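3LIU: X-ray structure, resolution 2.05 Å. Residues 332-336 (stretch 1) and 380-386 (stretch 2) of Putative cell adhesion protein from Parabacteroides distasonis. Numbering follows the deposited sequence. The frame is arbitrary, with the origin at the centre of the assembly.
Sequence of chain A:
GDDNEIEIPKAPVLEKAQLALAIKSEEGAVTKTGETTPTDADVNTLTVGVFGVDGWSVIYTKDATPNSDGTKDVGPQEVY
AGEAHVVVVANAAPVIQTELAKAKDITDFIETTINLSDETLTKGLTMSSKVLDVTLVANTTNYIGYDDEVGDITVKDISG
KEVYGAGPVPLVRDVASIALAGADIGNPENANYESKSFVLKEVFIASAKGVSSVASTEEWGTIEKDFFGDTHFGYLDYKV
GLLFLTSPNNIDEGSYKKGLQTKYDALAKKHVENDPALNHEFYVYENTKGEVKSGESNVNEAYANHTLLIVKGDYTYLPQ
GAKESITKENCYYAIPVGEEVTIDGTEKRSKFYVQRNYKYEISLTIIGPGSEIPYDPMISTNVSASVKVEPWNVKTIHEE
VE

Stretch 1, residues 332-336: YYAIP
Stretch 2, residues 380-386: STNVSAS

Two strands of one chain pack through their side chains, with no direct hydrogen bond between the stretches. Residues 332-336 are all strand; in the second stretch, 380-382 form a loop or turn leading into strand 383-386. The strand axes run in broadly the same direction, 38° apart (signed crossing angle -38°), and approach to 8.1 Å, a spacing that side chains rather than backbone groups must fill. Register is set by Tyr333 CA to Val383 CA at 6.5 Å and Ile335 CA to Ala385 CA at 7.2 Å.

Extended backbones (phi/psi -138/118 at Tyr333, -132/123 at Ile335, -142/140 at Val383, -124/140 at Ala385) give the usual alternation: the CA-to-CB bonds of these four residues point toward the other stretch, those of Tyr332 and Ser384 away, and that of Ala334 sideways. Before the second strand, Thr381 (-60/-39) and Asn382 (58/30, left-handed) turn the chain, and their carbonyl oxygens come close to the Tyr333 ring.

Tyr333 takes chi1 -55° (m) and chi2 85°, which brings the CD2 and CE2 atoms beside the turn carbonyls. Its CD2 lies 3.5 Å from Thr381 O and 3.8 Å from Val383 CB, while CE2 is 3.7 Å from Asn382 O and 4.2 Å from Asn382 CB. The approach is oblique. A long, flat aromatic suits this place: its adjacent CD2 and CE2 carbons reach Thr381 O, Asn382 O and Val383 CB, and its OH is hydrogen-bonded elsewhere in the structure. Asn382 is m (chi1 -74°, chi2 -28°), its ND2 likewise satisfied elsewhere; Thr381 is p (chi1 61°), its side chain no closer than 5.7 Å.

Val383 is p (chi1 61°). Its CB meets the tyrosine ring, and its CG1 lies 3.9 Å from Ile335 CD1, so this branched residue links both inward-pointing side chains of the first strand. Ile335 is m at chi1 (-69°) and m at chi2 (-38°), carrying CD1 across to a position also 3.9 Å from Ala385 CB. The single methyl of Ala385 is enough to complete this apolar contact.

Together the stretches bury 252 Å², with Tyr333 (67 Å²), Val383 (55 Å²) and Ile335 (53 Å²) the largest contributors and Ala385 adding 33 Å². Tyr333 and Ile335 are buried in the assembly, whereas Ala385 is exposed despite its contact.

One water lies 2.8 Å from Tyr332 O and 2.7 Å from Thr381 O, placed to donate to either; with acceptors elsewhere in the structure counted, it has more in reach than protons, so both bonds need not be made at once.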

# COMPACT_ATOMS: atom_id res chain seq x y z
N TYR A 332 21.02 -12.80 -7.04
CA TYR A 332 20.03 -11.77 -6.75
C TYR A 332 20.03 -10.62 -7.76
O TYR A 332 21.09 -10.18 -8.27
CB TYR A 332 20.25 -11.15 -5.37
CG TYR A 332 20.08 -12.06 -4.22
CD1 TYR A 332 18.84 -12.24 -3.63
CD2 TYR A 332 21.17 -12.76 -3.68
CE1 TYR A 332 18.68 -13.07 -2.56
CE2 TYR A 332 21.00 -13.64 -2.61
CZ TYR A 332 19.75 -13.78 -2.05
OH TYR A 332 19.55 -14.66 -0.98
N TYR A 333 18.83 -10.11 -7.98
CA TYR A 333 18.56 -8.96 -8.84
C TYR A 333 17.53 -8.06 -8.12
O TYR A 333 16.39 -8.51 -7.80
CB TYR A 333 17.99 -9.42 -10.17
CG TYR A 333 18.85 -10.42 -10.91
CD1 TYR A 333 18.75 -11.77 -10.64
CD2 TYR A 333 19.77 -10.01 -11.89
CE1 TYR A 333 19.52 -12.72 -11.32
CE2 TYR A 333 20.55 -10.93 -12.57
CZ TYR A 333 20.40 -12.31 -12.29
OH TYR A 333 21.14 -13.24 -12.95
N ALA A 334 17.94 -6.83 -7.81
CA ALA A 334 17.11 -5.88 -7.08
C ALA A 334 16.64 -4.73 -7.95
O ALA A 334 17.44 -4.20 -8.73
CB ALA A 334 17.91 -5.34 -5.88
N ILE A 335 15.40 -4.30 -7.73
CA ILE A 335 14.70 -3.27 -8.50
C ILE A 335 14.06 -2.26 -7.58
O ILE A 335 13.22 -2.62 -6.77
CB ILE A 335 13.51 -3.97 -9.28
CG1 ILE A 335 14.09 -4.88 -10.36
CG2 ILE A 335 12.52 -3.03 -9.87
CD1 ILE A 335 15.28 -4.32 -11.02
N PRO A 336 14.40 -0.97 -7.74
CA PRO A 336 13.63 0.03 -7.03
C PRO A 336 12.26 0.25 -7.67
O PRO A 336 12.19 0.72 -8.81
CB PRO A 336 14.50 1.29 -7.10
CG PRO A 336 15.56 0.99 -8.11
CD PRO A 336 15.37 -0.37 -8.66
N SER A 380 27.82 -5.56 -12.39
CA SER A 380 26.67 -4.95 -13.10
C SER A 380 25.40 -5.55 -12.56
O SER A 380 25.38 -6.74 -12.17
CB SER A 380 26.70 -5.27 -14.59
OG SER A 380 28.01 -5.39 -15.09
N THR A 381 24.33 -4.76 -12.56
CA THR A 381 23.03 -5.22 -12.08
C THR A 381 22.55 -6.44 -12.92
O THR A 381 21.99 -7.38 -12.38
CB THR A 381 21.98 -4.09 -12.16
OG1 THR A 381 21.84 -3.68 -13.52
CG2 THR A 381 22.38 -2.85 -11.30
N ASN A 382 22.81 -6.39 -14.22
CA ASN A 382 22.40 -7.45 -15.18
C ASN A 382 20.90 -7.74 -15.23
O ASN A 382 20.47 -8.86 -15.58
CB ASN A 382 23.21 -8.74 -14.95
CG ASN A 382 24.63 -8.61 -15.44
OD1 ASN A 382 24.89 -7.86 -16.37
ND2 ASN A 382 25.55 -9.35 -14.84
N VAL A 383 20.12 -6.71 -14.94
CA VAL A 383 18.67 -6.80 -14.99
C VAL A 383 18.10 -5.50 -15.54
O VAL A 383 18.61 -4.44 -15.29
CB VAL A 383 18.07 -7.14 -13.61
CG1 VAL A 383 18.39 -6.08 -12.55
CG2 VAL A 383 16.55 -7.39 -13.74
N SER A 384 17.09 -5.64 -16.37
CA SER A 384 16.32 -4.53 -16.89
C SER A 384 14.87 -4.77 -16.44
O SER A 384 14.40 -5.93 -16.44
CB SER A 384 16.44 -4.53 -18.42
OG SER A 384 15.48 -3.69 -18.98
N ALA A 385 14.20 -3.71 -15.97
CA ALA A 385 12.85 -3.83 -15.45
C ALA A 385 11.88 -2.90 -16.16
O ALA A 385 12.20 -1.78 -16.45
CB ALA A 385 12.82 -3.54 -13.95
N SER A 386 10.69 -3.42 -16.41
CA SER A 386 9.56 -2.72 -16.92
C SER A 386 8.45 -2.86 -15.87
O SER A 386 8.02 -3.99 -15.55
CB SER A 386 9.13 -3.41 -18.20
OG SER A 386 7.93 -2.87 -18.68
O HOH W 1 22.08 -8.12 -9.81